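Local coordinates for protein heroin esterase (Rhodococcus sp., PDB 1LZL) that probably hydrolyses acetyl esters such as those of heroin, using a serine nucleophile carried on an alpha/beta-hydrolase scaffold, at residues V65-V70 against L137-A142; D193-V198 against P212-S217; P286-G291 against A298-R303. One frame throughout, in Å; residues are numbered along the deposited sequence.

Overall arrangement
The three contacts sample different parts of one alpha/beta-hydrolase chain. Interaction 1 joins strand 65-72, next to one edge of the central sheet, to a flanking helix, and lies across the centre of the chain from the other two, with its centre about 31 Å from each of theirs. Interactions 2 and 3 are closer neighbours, about 22 Å apart between centres and about 8 Å between nearest atoms, without touching. Interaction 3 contains a residue of the probable catalytic triad of S160, D260 and H290, the histidine lying on segment 286-291. Interaction 2 approaches this region through helix 211-222: S217 OG is hydrogen-bonded to G89 O, while W209, just before the helix, meets the H290 ring.

Interaction 1: V65-V70 against L137-A142; sequences VKIRFV and LLYIHA
The tip of I67 packs on Y139 and I140 in a small, buried, apolar contact between strand 65-72, next to one edge of the central sheet, and the C-terminal end of helix 128-142. One methyl group does the work. I67 CD1 comes within 4.0 Å of Y139 CD2, approaching the ring obliquely. The same methyl also reaches I140 CG2 at 4.2 Å, a contact somewhat less certain because I140 has two conformers. The extended end of I67 (chi2 169°) carries CD1 out from the strand, which matters because the backbones stay far apart: the nearest CA atoms, those of I67 and I140, are 9.7 Å from each other.

The topology is that of the alpha/beta-hydrolase fold. Helix 128-142 lies on the connection from strand 112-116 to strand 153-159, a beta-alpha-beta crossover, and covers part of one sheet face. Strand 65-72 runs antiparallel to both its neighbours, 49-56 and 112-116; I67 also touches A114 of the latter, while Y139 reaches A56 of the former. With CG anti to the backbone N (chi1 170°), the Y139 ring is laid toward the strand; the ring also meets that of H143, just past the helix end, with the planes about 30° apart. L137, pointing away from strand 65-72, packs instead on I154 and V156 of strand 153-159.

Interaction 2: D193-V198 against P212-S217; sequences DRLETV and PNAILS
L195 reaches from a loop to A214 and I215 on helix 211-222, and its side chain accounts for the whole contact. The setting is the long connection between strands 183-187 and 252-257, the place where alpha/beta hydrolases commonly carry the inserted elements that cover the active site. At L195 the backbone enters the left-handed helical region (phi 58°, psi 38°), and CB faces the helix. From CB the chain runs to CG, placed anti to the carbonyl carbon and beside the backbone N, and there it forks. One branch, CD2, settles 4.0 Å from A214 CB, methyl against methyl. The other, CD1, continues the line of the chain, anti to CA (chi2 -174°), and this extension takes it to I215, where it is close to the backbone as well as the side chain, with I215 CA 3.9 Å away. I215 in turn has its CG1 branch anti to its own carbonyl carbon, and it is this branch that receives the leucine methyl.

Neighbours add to the packing on this leucine: M200 of helix 198-202 touches both L195 and A214, and W218, one turn along from A214, also packs on L195. L195 O accepts a hydrogen bond from R211 NH1, and T197 is the N-cap of helix 198-202, its OG1 bonded to M200 N. One turn further along the helix, S217 OG is bonded to E190 OE2 and to G89 O of the HGGG sequence, which in hormone-sensitive-lipase-like esterases supplies the oxyanion hole, so the helix that receives L195 probably also backs that loop.

The side chains of L195 and I215 meet at about a right angle, and there the fit is tightest: L195 CD1 lies just 3.5 Å from I215 CG1, closer than carbons usually pack.

Interaction 3: P286-G291 against A298-R303; sequences PGTFHG and AAVSER. Unlike the reference sequence in segment 298-303: A299 (reference Gly), S301 (reference Arg).
V300, in the first turn of helix 299-315, has more surface buried here than any other residue, and it packs against T288 and P286 of the loop that follows strand 280-285. Both of its methyl groups face one methyl of T288: V300 CG2 lies 3.8 Å from T288 CG2, and V300 CG1 is 3.9 Å from that same carbon. V300 CG2 also rests 4.1 Å from the carbonyl oxygen of P286, a van der Waals neighbour.

T288 divides its two branches between this apolar surface and the loop behind it. Its chi1 of 52° places OG1 between the backbone N and the carbonyl carbon, where it bonds to F285 O and E258 N, and leaves CG2 for the valine. L11 of helix 9-14 touches both T288 and V300, so helix 9-14 packs on both.

The ring of P286 meets R303, which approaches from the opposite direction, its chain bent at chi3 (-73°). P286 CD comes 3.8 Å from R303 NH2, at the edge of the guanidinium and near its plane, with P286 CG at 4.0 Å.

In the alpha/beta-hydrolase fold the loop after the last strand carries the catalytic histidine. Here H290 fits that role: its ND1 is bonded to D260 OD2, and its ring touches S160 in an arrangement consistent with a Ser-His-Asp triad. Helix 299-315 packs on P286 and T288, four and two residues before H290. Because the contact is made mostly of methyl groups and ring carbons, with the guanidinium edge and one carbonyl oxygen beside them, the two segments meet by van der Waals contact without a hydrogen bond, while directional bonds of this part of the loop, such as those of T288 OG1 and G287 N, go elsewhere in the chain.

Interaction 1: V65-V70 against L137-A142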
loop_
_atom_site.group_PDB
_atom_site.type_symbol
_atom_site.label_atom_id
_atom_site.label_comp_id
_atom_site.label_asym_id
_atom_site.label_seq_id
_atom_site.Cartn_x
_atom_site.Cartn_y
_atom_site.Cartn_z
ATOM N N VAL A 65 -12.149 -5.050 12.713
ATOM C CA VAL A 65 -10.887 -4.671 12.089
ATOM C C VAL A 65 -10.266 -3.589 12.937
ATOM O O VAL A 65 -10.817 -2.485 13.050
ATOM C CB VAL A 65 -11.144 -4.206 10.647
ATOM C CG1 VAL A 65 -9.864 -3.768 9.959
ATOM C CG2 VAL A 65 -11.815 -5.346 9.876
ATOM N N LYS A 66 -9.094 -3.909 13.514
ATOM C CA LYS A 66 -8.477 -2.829 14.291
ATOM C C LYS A 66 -7.750 -1.824 13.377
ATOM O O LYS A 66 -7.263 -2.161 12.318
ATOM C CB LYS A 66 -7.456 -3.339 15.299
ATOM C CG LYS A 66 -8.066 -4.411 16.208
ATOM C CD LYS A 66 -9.235 -3.880 17.040
ATOM C CE LYS A 66 -9.696 -4.907 18.074
ATOM N NZ LYS A 66 -10.985 -4.499 18.715
ATOM N N ILE A 67 -7.727 -0.575 13.834
ATOM C CA ILE A 67 -7.120 0.543 13.158
ATOM C C ILE A 67 -6.167 1.241 14.132
ATOM O O ILE A 67 -6.570 1.625 15.238
ATOM C CB ILE A 67 -8.182 1.541 12.672
ATOM C CG1 ILE A 67 -9.121 0.866 11.662
ATOM C CG2 ILE A 67 -7.537 2.804 12.116
ATOM C CD1 ILE A 67 -10.336 1.756 11.374
ATOM N N ARG A 68 -4.927 1.420 13.730
ATOM C CA ARG A 68 -3.987 2.246 14.492
ATOM C C ARG A 68 -4.196 3.673 14.011
ATOM O O ARG A 68 -3.806 4.048 12.895
ATOM C CB ARG A 68 -2.550 1.799 14.274
ATOM C CG ARG A 68 -2.303 0.363 14.698
ATOM C CD ARG A 68 -0.908 -0.122 14.470
ATOM N NE ARG A 68 0.196 0.432 15.254
ATOM C CZ ARG A 68 0.444 0.127 16.512
ATOM N NH1 ARG A 68 -0.348 -0.712 17.173
ATOM N NH2 ARG A 68 1.499 0.687 17.066
ATOM N N PHE A 69 -4.820 4.477 14.857
ATOM C CA PHE A 69 -5.317 5.805 14.482
ATOM C C PHE A 69 -4.406 6.852 15.094
ATOM O O PHE A 69 -4.348 7.060 16.330
ATOM C CB PHE A 69 -6.760 5.931 14.958
ATOM C CG PHE A 69 -7.443 7.212 14.527
ATOM C CD1 PHE A 69 -7.556 7.505 13.180
ATOM C CD2 PHE A 69 -7.999 8.104 15.444
ATOM C CE1 PHE A 69 -8.210 8.650 12.718
ATOM C CE2 PHE A 69 -8.630 9.263 15.020
ATOM C CZ PHE A 69 -8.710 9.542 13.658
ATOM N N VAL A 70 -3.640 7.489 14.240
ATOM C CA VAL A 70 -2.593 8.446 14.533
ATOM C C VAL A 70 -3.126 9.849 14.324
ATOM O O VAL A 70 -3.622 10.192 13.230
ATOM C CB VAL A 70 -1.332 8.204 13.690
ATOM C CG1 VAL A 70 -0.177 9.110 14.158
ATOM C CG2 VAL A 70 -0.905 6.734 13.750
ATOM N N LEU A 137 -12.804 1.820 5.900
ATOM C CA LEU A 137 -13.194 3.043 5.193
ATOM C C LEU A 137 -14.624 3.435 5.532
ATOM O O LEU A 137 -14.876 4.611 5.835
ATOM C CB LEU A 137 -13.004 2.822 3.679
ATOM C CG LEU A 137 -13.400 4.036 2.818
ATOM C CD1 LEU A 137 -12.505 5.246 3.118
ATOM C CD2 LEU A 137 -13.376 3.736 1.316
ATOM N N LEU A 138 -15.530 2.468 5.477
ATOM C CA LEU A 138 -16.942 2.729 5.860
ATOM C C LEU A 138 -17.029 3.292 7.267
ATOM O O LEU A 138 -17.801 4.219 7.529
ATOM C CB LEU A 138 -17.722 1.415 5.764
ATOM C CG LEU A 138 -18.100 0.951 4.348
ATOM C CD1 LEU A 138 -18.697 -0.447 4.371
ATOM C CD2 LEU A 138 -19.143 1.910 3.755
ATOM N N TYR A 139 -16.264 2.675 8.166
ATOM C CA TYR A 139 -16.291 3.121 9.564
ATOM C C TYR A 139 -15.745 4.520 9.700
ATOM O O TYR A 139 -16.387 5.350 10.376
ATOM C CB TYR A 139 -15.460 2.129 10.387
ATOM C CG TYR A 139 -15.234 2.647 11.800
ATOM C CD1 TYR A 139 -16.246 2.537 12.752
ATOM C CD2 TYR A 139 -14.014 3.227 12.159
ATOM C CE1 TYR A 139 -15.987 3.023 14.035
ATOM C CE2 TYR A 139 -13.748 3.718 13.419
ATOM C CZ TYR A 139 -14.776 3.586 14.346
ATOM O OH TYR A 139 -14.576 4.073 15.622
ATOM N N ILE A 140 -14.546 4.806 9.166
ATOM C CA ILE A 140 -14.003 6.171 9.392
ATOM C C ILE A 140 -14.903 7.233 8.780
ATOM O O ILE A 140 -15.023 8.331 9.347
ATOM C CB ILE A 140 -12.537 6.347 8.995
ATOM C CG1 ILE A 140 -12.273 6.123 7.523
ATOM C CG2 ILE A 140 -11.664 5.461 9.893
ATOM C CD1 ILE A 140 -10.793 6.327 7.203
ATOM N N HIS A 141 -15.559 6.932 7.660
ATOM C CA HIS A 141 -16.420 7.893 6.987
ATOM C C HIS A 141 -17.664 8.112 7.837
ATOM O O HIS A 141 -18.025 9.278 8.067
ATOM C CB HIS A 141 -16.797 7.358 5.593
ATOM C CG HIS A 141 -17.709 8.336 4.916
ATOM N ND1 HIS A 141 -19.023 8.012 4.742
ATOM C CD2 HIS A 141 -17.514 9.591 4.428
ATOM C CE1 HIS A 141 -19.629 9.044 4.135
ATOM N NE2 HIS A 141 -18.739 10.005 3.942
ATOM N N ALA A 142 -18.260 7.035 8.310
ATOM C CA ALA A 142 -19.521 7.136 9.085
ATOM C C ALA A 142 -19.291 7.755 10.440
ATOM O O ALA A 142 -20.182 8.397 10.979
ATOM C CB ALA A 142 -20.148 5.761 9.274
#

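Interaction 2: D193-V198 against P212-S217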
loop_
_atom_site.group_PDB
_atom_site.type_symbol
_atom_site.label_atom_id
_atom_site.label_comp_id
_atom_site.label_asym_id
_atom_site.label_seq_id
_atom_site.Cartn_x
_atom_site.Cartn_y
_atom_site.Cartn_z
ATOM N N ASP A 193 -2.472 -10.026 -11.167
ATOM C CA ASP A 193 -2.071 -11.400 -10.848
ATOM C C ASP A 193 -1.512 -12.110 -12.071
ATOM O O ASP A 193 -0.990 -13.211 -11.900
ATOM C CB ASP A 193 -3.269 -12.196 -10.314
ATOM C CG ASP A 193 -4.375 -12.234 -11.345
ATOM O OD1 ASP A 193 -4.911 -11.191 -11.749
ATOM O OD2 ASP A 193 -4.686 -13.372 -11.764
ATOM N N ARG A 194 -1.646 -11.525 -13.244
ATOM C CA ARG A 194 -1.353 -12.305 -14.468
ATOM C C ARG A 194 0.129 -12.409 -14.710
ATOM O O ARG A 194 0.538 -13.324 -15.473
ATOM C CB ARG A 194 -2.065 -11.655 -15.650
ATOM C CG ARG A 194 -3.557 -11.813 -15.523
ATOM C CD ARG A 194 -4.342 -10.921 -16.434
ATOM N NE ARG A 194 -4.106 -9.499 -16.204
ATOM C CZ ARG A 194 -4.716 -8.511 -16.835
ATOM N NH1 ARG A 194 -5.644 -8.719 -17.764
ATOM N NH2 ARG A 194 -4.393 -7.262 -16.511
ATOM N N LEU A 195 0.988 -11.581 -14.165
ATOM C CA LEU A 195 2.456 -11.758 -14.266
ATOM C C LEU A 195 2.942 -11.788 -15.715
ATOM O O LEU A 195 3.858 -12.553 -16.034
ATOM C CB LEU A 195 2.939 -12.975 -13.443
ATOM C CG LEU A 195 2.297 -13.130 -12.052
ATOM C CD1 LEU A 195 2.942 -14.278 -11.258
ATOM C CD2 LEU A 195 2.372 -11.842 -11.252
ATOM N N GLU A 196 2.314 -10.943 -16.546
ATOM C CA GLU A 196 2.648 -10.980 -17.992
ATOM C C GLU A 196 3.383 -9.773 -18.504
ATOM O O GLU A 196 3.789 -9.739 -19.676
ATOM C CB GLU A 196 1.360 -11.152 -18.811
ATOM C CG GLU A 196 0.281 -10.062 -18.722
ATOM C CD GLU A 196 -1.073 -10.511 -19.238
ATOM O OE1 GLU A 196 -1.251 -11.695 -19.644
ATOM O OE2 GLU A 196 -2.028 -9.696 -19.270
ATOM N N THR A 197 3.599 -8.771 -17.659
ATOM C CA THR A 197 4.419 -7.643 -18.088
ATOM C C THR A 197 5.874 -8.050 -18.266
ATOM O O THR A 197 6.377 -9.022 -17.688
ATOM C CB THR A 197 4.322 -6.511 -17.035
ATOM O OG1 THR A 197 4.789 -7.058 -15.796
ATOM C CG2 THR A 197 2.909 -5.993 -16.898
ATOM N N VAL A 198 6.602 -7.219 -19.033
ATOM C CA VAL A 198 8.050 -7.493 -19.167
ATOM C C VAL A 198 8.753 -7.481 -17.829
ATOM O O VAL A 198 9.600 -8.385 -17.564
ATOM C CB VAL A 198 8.720 -6.463 -20.095
ATOM C CG1 VAL A 198 10.233 -6.651 -20.130
ATOM C CG2 VAL A 198 8.117 -6.604 -21.484
ATOM N N PRO A 212 9.336 -15.303 -8.576
ATOM C CA PRO A 212 8.943 -16.375 -7.651
ATOM C C PRO A 212 8.100 -15.892 -6.486
ATOM O O PRO A 212 7.078 -16.561 -6.172
ATOM C CB PRO A 212 10.296 -16.954 -7.177
ATOM C CG PRO A 212 11.167 -16.725 -8.368
ATOM C CD PRO A 212 10.807 -15.328 -8.827
ATOM N N ASN A 213 8.464 -14.794 -5.832
ATOM C CA ASN A 213 7.582 -14.293 -4.763
ATOM C C ASN A 213 6.229 -13.853 -5.290
ATOM O O ASN A 213 5.210 -14.033 -4.589
ATOM C CB ASN A 213 8.250 -13.147 -3.983
ATOM C CG ASN A 213 9.147 -13.597 -2.864
ATOM O OD1 ASN A 213 9.178 -14.827 -2.560
ATOM N ND2 ASN A 213 9.847 -12.693 -2.195
ATOM N N ALA A 214 6.182 -13.231 -6.477
ATOM C CA ALA A 214 4.918 -12.771 -7.053
ATOM C C ALA A 214 3.935 -13.910 -7.242
ATOM O O ALA A 214 2.752 -13.840 -6.882
ATOM C CB ALA A 214 5.164 -12.027 -8.391
ATOM N N ILE A 215 4.430 -15.070 -7.768
ATOM C CA ILE A 215 3.546 -16.210 -7.974
ATOM C C ILE A 215 2.940 -16.678 -6.654
ATOM O O ILE A 215 1.754 -16.930 -6.549
ATOM C CB ILE A 215 4.332 -17.371 -8.645
ATOM C CG1 ILE A 215 4.749 -16.997 -10.080
ATOM C CG2 ILE A 215 3.562 -18.675 -8.546
ATOM C CD1 ILE A 215 5.866 -17.885 -10.657
ATOM N N LEU A 216 3.791 -16.825 -5.651
ATOM C CA LEU A 216 3.374 -17.329 -4.341
ATOM C C LEU A 216 2.428 -16.325 -3.693
ATOM O O LEU A 216 1.423 -16.730 -3.046
ATOM C CB LEU A 216 4.570 -17.578 -3.414
ATOM C CG LEU A 216 5.310 -18.927 -3.623
ATOM C CD1 LEU A 216 5.115 -19.432 -5.030
ATOM C CD2 LEU A 216 6.739 -18.752 -3.188
ATOM N N SER A 217 2.666 -15.044 -3.868
ATOM C CA SER A 217 1.828 -14.012 -3.207
ATOM C C SER A 217 0.419 -14.075 -3.731
ATOM O O SER A 217 -0.547 -14.103 -2.959
ATOM C CB SER A 217 2.460 -12.659 -3.498
ATOM O OG SER A 217 1.648 -11.526 -3.174
#

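Interaction 3: P286-G291 against A298-R303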
loop_
_atom_site.group_PDB
_atom_site.type_symbol
_atom_site.label_atom_id
_atom_site.label_comp_id
_atom_site.label_asym_id
_atom_site.label_seq_id
_atom_site.Cartn_x
_atom_site.Cartn_y
_atom_site.Cartn_z
ATOM N N PRO A 286 14.647 6.194 -10.708
ATOM C CA PRO A 286 15.765 5.488 -11.339
ATOM C C PRO A 286 16.662 4.798 -10.310
ATOM O O PRO A 286 16.874 5.315 -9.205
ATOM C CB PRO A 286 16.501 6.668 -12.007
ATOM C CG PRO A 286 16.339 7.795 -11.036
ATOM C CD PRO A 286 14.898 7.649 -10.538
ATOM N N GLY A 287 17.185 3.650 -10.717
ATOM C CA GLY A 287 18.277 3.055 -9.910
ATOM C C GLY A 287 17.806 2.433 -8.621
ATOM O O GLY A 287 18.562 2.132 -7.696
ATOM N N THR A 288 16.517 2.198 -8.476
ATOM C CA THR A 288 15.869 1.734 -7.255
ATOM C C THR A 288 15.382 0.295 -7.380
ATOM O O THR A 288 15.432 -0.290 -8.467
ATOM C CB THR A 288 14.663 2.638 -6.950
ATOM O OG1 THR A 288 13.871 2.686 -8.138
ATOM C CG2 THR A 288 15.124 4.035 -6.598
ATOM N N PHE A 289 14.897 -0.259 -6.261
ATOM C CA PHE A 289 14.340 -1.630 -6.317
ATOM C C PHE A 289 13.089 -1.645 -5.427
ATOM O O PHE A 289 12.816 -0.700 -4.700
ATOM C CB PHE A 289 15.382 -2.685 -5.936
ATOM C CG PHE A 289 16.018 -2.532 -4.568
ATOM C CD1 PHE A 289 15.368 -3.012 -3.441
ATOM C CD2 PHE A 289 17.256 -1.914 -4.403
ATOM C CE1 PHE A 289 15.950 -2.872 -2.196
ATOM C CE2 PHE A 289 17.855 -1.763 -3.160
ATOM C CZ PHE A 289 17.182 -2.234 -2.052
ATOM N N HIS A 290 12.371 -2.811 -5.487
ATOM C CA HIS A 290 11.205 -2.921 -4.615
ATOM C C HIS A 290 11.527 -2.782 -3.140
ATOM O O HIS A 290 12.223 -3.661 -2.612
ATOM C CB HIS A 290 10.539 -4.273 -4.861
ATOM C CG HIS A 290 9.225 -4.364 -4.118
ATOM N ND1 HIS A 290 8.057 -3.924 -4.674
ATOM C CD2 HIS A 290 8.902 -4.886 -2.903
ATOM C CE1 HIS A 290 7.042 -4.145 -3.819
ATOM N NE2 HIS A 290 7.542 -4.734 -2.743
ATOM N N GLY A 291 11.049 -1.767 -2.425
ATOM C CA GLY A 291 11.412 -1.606 -1.014
ATOM C C GLY A 291 12.712 -0.841 -0.793
ATOM O O GLY A 291 13.129 -0.727 0.383
ATOM N N ALA A 298 19.306 7.218 1.680
ATOM C CA ALA A 298 19.717 7.469 0.302
ATOM C C ALA A 298 19.040 8.707 -0.264
ATOM O O ALA A 298 17.865 8.927 0.057
ATOM C CB ALA A 298 19.360 6.233 -0.528
ATOM N N ALA A 299 19.779 9.484 -1.094
ATOM C CA ALA A 299 19.116 10.697 -1.609
ATOM C C ALA A 299 17.861 10.367 -2.424
ATOM O O ALA A 299 16.908 11.135 -2.309
ATOM C CB ALA A 299 20.098 11.531 -2.415
ATOM N N VAL A 300 17.863 9.281 -3.201
ATOM C CA VAL A 300 16.691 8.948 -4.048
ATOM C C VAL A 300 15.505 8.563 -3.170
ATOM O O VAL A 300 14.355 8.884 -3.538
ATOM C CB VAL A 300 16.987 7.841 -5.075
ATOM C CG1 VAL A 300 17.273 6.480 -4.410
ATOM C CG2 VAL A 300 15.842 7.718 -6.083
ATOM N N SER A 301 15.765 7.901 -2.044
ATOM C CA SER A 301 14.721 7.607 -1.049
ATOM C C SER A 301 14.220 8.900 -0.414
ATOM O O SER A 301 12.993 9.108 -0.280
ATOM C CB SER A 301 15.267 6.639 0.011
ATOM O OG SER A 301 15.650 5.414 -0.599
ATOM N N GLU A 302 15.123 9.801 -0.037
ATOM C CA GLU A 302 14.707 11.090 0.564
ATOM C C GLU A 302 13.842 11.865 -0.409
ATOM O O GLU A 302 12.809 12.405 0.015
ATOM C CB GLU A 302 15.932 11.911 1.043
ATOM C CG GLU A 302 16.635 11.150 2.197
ATOM C CD GLU A 302 17.898 11.878 2.619
ATOM O OE1 GLU A 302 18.307 12.845 1.935
ATOM O OE2 GLU A 302 18.447 11.473 3.664
ATOM N N ARG A 303 14.244 11.932 -1.682
ATOM C CA ARG A 303 13.416 12.594 -2.689
ATOM C C ARG A 303 12.026 11.957 -2.780
ATOM O O ARG A 303 11.006 12.665 -2.890
ATOM C CB ARG A 303 13.996 12.447 -4.085
ATOM C CG ARG A 303 15.185 13.299 -4.454
ATOM C CD ARG A 303 15.325 13.358 -5.943
ATOM N NE ARG A 303 15.800 12.207 -6.714
ATOM C CZ ARG A 303 15.139 11.823 -7.825
ATOM N NH1 ARG A 303 14.030 12.420 -8.274
ATOM N NH2 ARG A 303 15.547 10.797 -8.581
#